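Local structure of Wnt inhibitor of Dorsal protein (Drosophila melanogaster, 4KRR) at residues I11-L16 with A65-L70. The protein is a secreted Wnt-family protein that probably signals as a ligand of frizzled receptors; this chain comprises its N-terminal domain and linker. Residues are numbered along the deposited sequence; the frame is centred on the assembly and turned at random.
Sequences ITGKGL and AIVHTL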
loop_
_atom_site.group_PDB
_atom_site.type_symbol
_atom_site.label_atom_id
_atom_site.label_comp_id
_atom_site.label_asym_id
_atom_site.label_seq_id
_atom_site.Cartn_x
_atom_site.Cartn_y
_atom_site.Cartn_z
ATOM N N ILE A 11 -12.635 -5.549 -2.862
ATOM C CA ILE A 11 -11.566 -4.634 -2.478
ATOM C C ILE A 11 -10.195 -5.210 -2.822
ATOM O O ILE A 11 -9.370 -4.544 -3.450
ATOM C CB ILE A 11 -11.623 -4.302 -0.974
ATOM C CG1 ILE A 11 -12.867 -3.470 -0.663
ATOM C CG2 ILE A 11 -10.378 -3.546 -0.545
ATOM C CD1 ILE A 11 -12.872 -2.112 -1.338
ATOM N N THR A 12 -9.967 -6.455 -2.414
ATOM C CA THR A 12 -8.714 -7.147 -2.695
ATOM C C THR A 12 -8.500 -7.314 -4.196
ATOM O O THR A 12 -7.400 -7.100 -4.703
ATOM C CB THR A 12 -8.672 -8.533 -2.016
ATOM O OG1 THR A 12 -8.801 -8.374 -0.597
ATOM C CG2 THR A 12 -7.365 -9.247 -2.323
ATOM N N GLY A 13 -9.562 -7.695 -4.898
ATOM C CA GLY A 13 -9.509 -7.870 -6.339
ATOM C C GLY A 13 -9.042 -6.627 -7.074
ATOM O O GLY A 13 -8.120 -6.688 -7.887
ATOM N N LYS A 14 -9.679 -5.495 -6.778
ATOM C CA LYS A 14 -9.322 -4.222 -7.398
ATOM C C LYS A 14 -7.939 -3.775 -6.947
ATOM O O LYS A 14 -7.159 -3.246 -7.740
ATOM C CB LYS A 14 -10.354 -3.137 -7.068
ATOM C CG LYS A 14 -11.725 -3.339 -7.711
ATOM C CD LYS A 14 -12.633 -2.127 -7.499
ATOM C CE LYS A 14 -12.928 -1.882 -6.026
ATOM N NZ LYS A 14 -13.703 -0.623 -5.792
ATOM N N GLY A 15 -7.637 -3.990 -5.671
ATOM C CA GLY A 15 -6.331 -3.648 -5.137
ATOM C C GLY A 15 -5.194 -4.384 -5.822
ATOM O O GLY A 15 -4.223 -3.767 -6.256
ATOM N N LEU A 16 -5.317 -5.705 -5.924
ATOM C CA LEU A 16 -4.274 -6.525 -6.537
ATOM C C LEU A 16 -4.084 -6.222 -8.024
ATOM O O LEU A 16 -2.972 -6.317 -8.543
ATOM C CB LEU A 16 -4.560 -8.014 -6.329
ATOM C CG LEU A 16 -4.534 -8.491 -4.876
ATOM C CD1 LEU A 16 -4.707 -10.001 -4.798
ATOM C CD2 LEU A 16 -3.250 -8.055 -4.190
ATOM N N ALA A 65 -2.018 -0.935 -2.148
ATOM C CA ALA A 65 -3.065 -0.785 -3.153
ATOM C C ALA A 65 -4.436 -1.122 -2.584
ATOM O O ALA A 65 -5.437 -0.511 -2.952
ATOM C CB ALA A 65 -2.765 -1.651 -4.363
ATOM N N ILE A 66 -4.475 -2.100 -1.687
ATOM C CA ILE A 66 -5.721 -2.502 -1.052
ATOM C C ILE A 66 -6.221 -1.410 -0.110
ATOM O O ILE A 66 -7.408 -1.080 -0.104
ATOM C CB ILE A 66 -5.558 -3.838 -0.292
ATOM C CG1 ILE A 66 -5.310 -4.979 -1.283
ATOM C CG2 ILE A 66 -6.790 -4.139 0.549
ATOM C CD1 ILE A 66 -5.087 -6.324 -0.626
ATOM N N VAL A 67 -5.306 -0.847 0.675
ATOM C CA VAL A 67 -5.646 0.225 1.608
ATOM C C VAL A 67 -6.027 1.507 0.865
ATOM O O VAL A 67 -6.965 2.207 1.251
ATOM C CB VAL A 67 -4.494 0.497 2.603
ATOM C CG1 VAL A 67 -4.808 1.704 3.477
ATOM C CG2 VAL A 67 -4.234 -0.736 3.467
ATOM N N HIS A 68 -5.299 1.803 -0.209
ATOM C CA HIS A 68 -5.601 2.956 -1.050
ATOM C C HIS A 68 -6.997 2.819 -1.647
ATOM O O HIS A 68 -7.760 3.784 -1.701
ATOM C CB HIS A 68 -4.560 3.085 -2.168
ATOM C CG HIS A 68 -4.673 4.347 -2.966
ATOM N ND1 HIS A 68 -5.597 4.511 -3.977
ATOM C CD2 HIS A 68 -3.964 5.500 -2.916
ATOM C CE1 HIS A 68 -5.458 5.712 -4.508
ATOM N NE2 HIS A 68 -4.474 6.333 -3.884
ATOM N N THR A 69 -7.327 1.609 -2.089
ATOM C CA THR A 69 -8.638 1.333 -2.663
ATOM C C THR A 69 -9.725 1.477 -1.604
ATOM O O THR A 69 -10.764 2.093 -1.847
ATOM C CB THR A 69 -8.700 -0.082 -3.273
ATOM O OG1 THR A 69 -7.726 -0.197 -4.318
ATOM C CG2 THR A 69 -10.082 -0.363 -3.846
ATOM N N LEU A 70 -9.471 0.914 -0.426
ATOM C CA LEU A 70 -10.428 0.948 0.675
ATOM C C LEU A 70 -10.653 2.369 1.185
ATOM O O LEU A 70 -11.785 2.769 1.455
ATOM C CB LEU A 70 -9.964 0.043 1.820
ATOM C CG LEU A 70 -10.841 0.031 3.073
ATOM C CD1 LEU A 70 -12.260 -0.402 2.733
ATOM C CD2 LEU A 70 -10.241 -0.868 4.148
#
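Gly15 and Ile66 bring the two helices together, their CA atoms 4.3 Å apart. The axes of the two segments approach to 7.9 Å, with an angle of 119° between their N-to-C directions. A side chain at Gly15 would point toward the partner helix and clash with CG1 of Ile66, so its bare backbone is what permits so close a crossing. Ala65 packs against the same residue, its CB 3.2 Å from Gly15 O. Ile66 is a knob in the hole formed by Ile11, Thr12, Gly15 and Leu16. Its two branches divide the work: CG2 meets Ile11 CG2 at 3.8 Å, while the outstretched CG1 arm (chi2 178°) carries CD1 alongside the methyl of Thr12, with Leu16 CD2 more distant. On the Ile11 side, the CB of Leu70 and, beyond the two helices, Ile79 continue this apolar core.

Toward Lys14 the contact thins. With OG1 beside the backbone N (chi1 -61°), Thr69 has its CG2 methyl anti to that N, setting the methyl against both Ile11 CD1 and the CE methylene of Lys14, 3.9 Å from Lys14 CE. The Lys14 chain, bent at chi3, continues past it to a salt bridge with Asp73 on the solvent side of the contact. The hydroxyl OG1 of Thr69 turns back on its own helix and donates to Ala65 O over 2.7 Å; the backbone N of Thr69 reaches that oxygen from the opposite face of the carbonyl. An alanine in place of Thr69 would remove both branches and would probably leave Lys14 CE and Ile11 CD1 without their methyl partner and Ala65 O with one donor fewer. The whole is a glycine-mediated close helix crossing, joining helices 8-26 and 53-75 within the helical N-terminal domain of a Wnt protein.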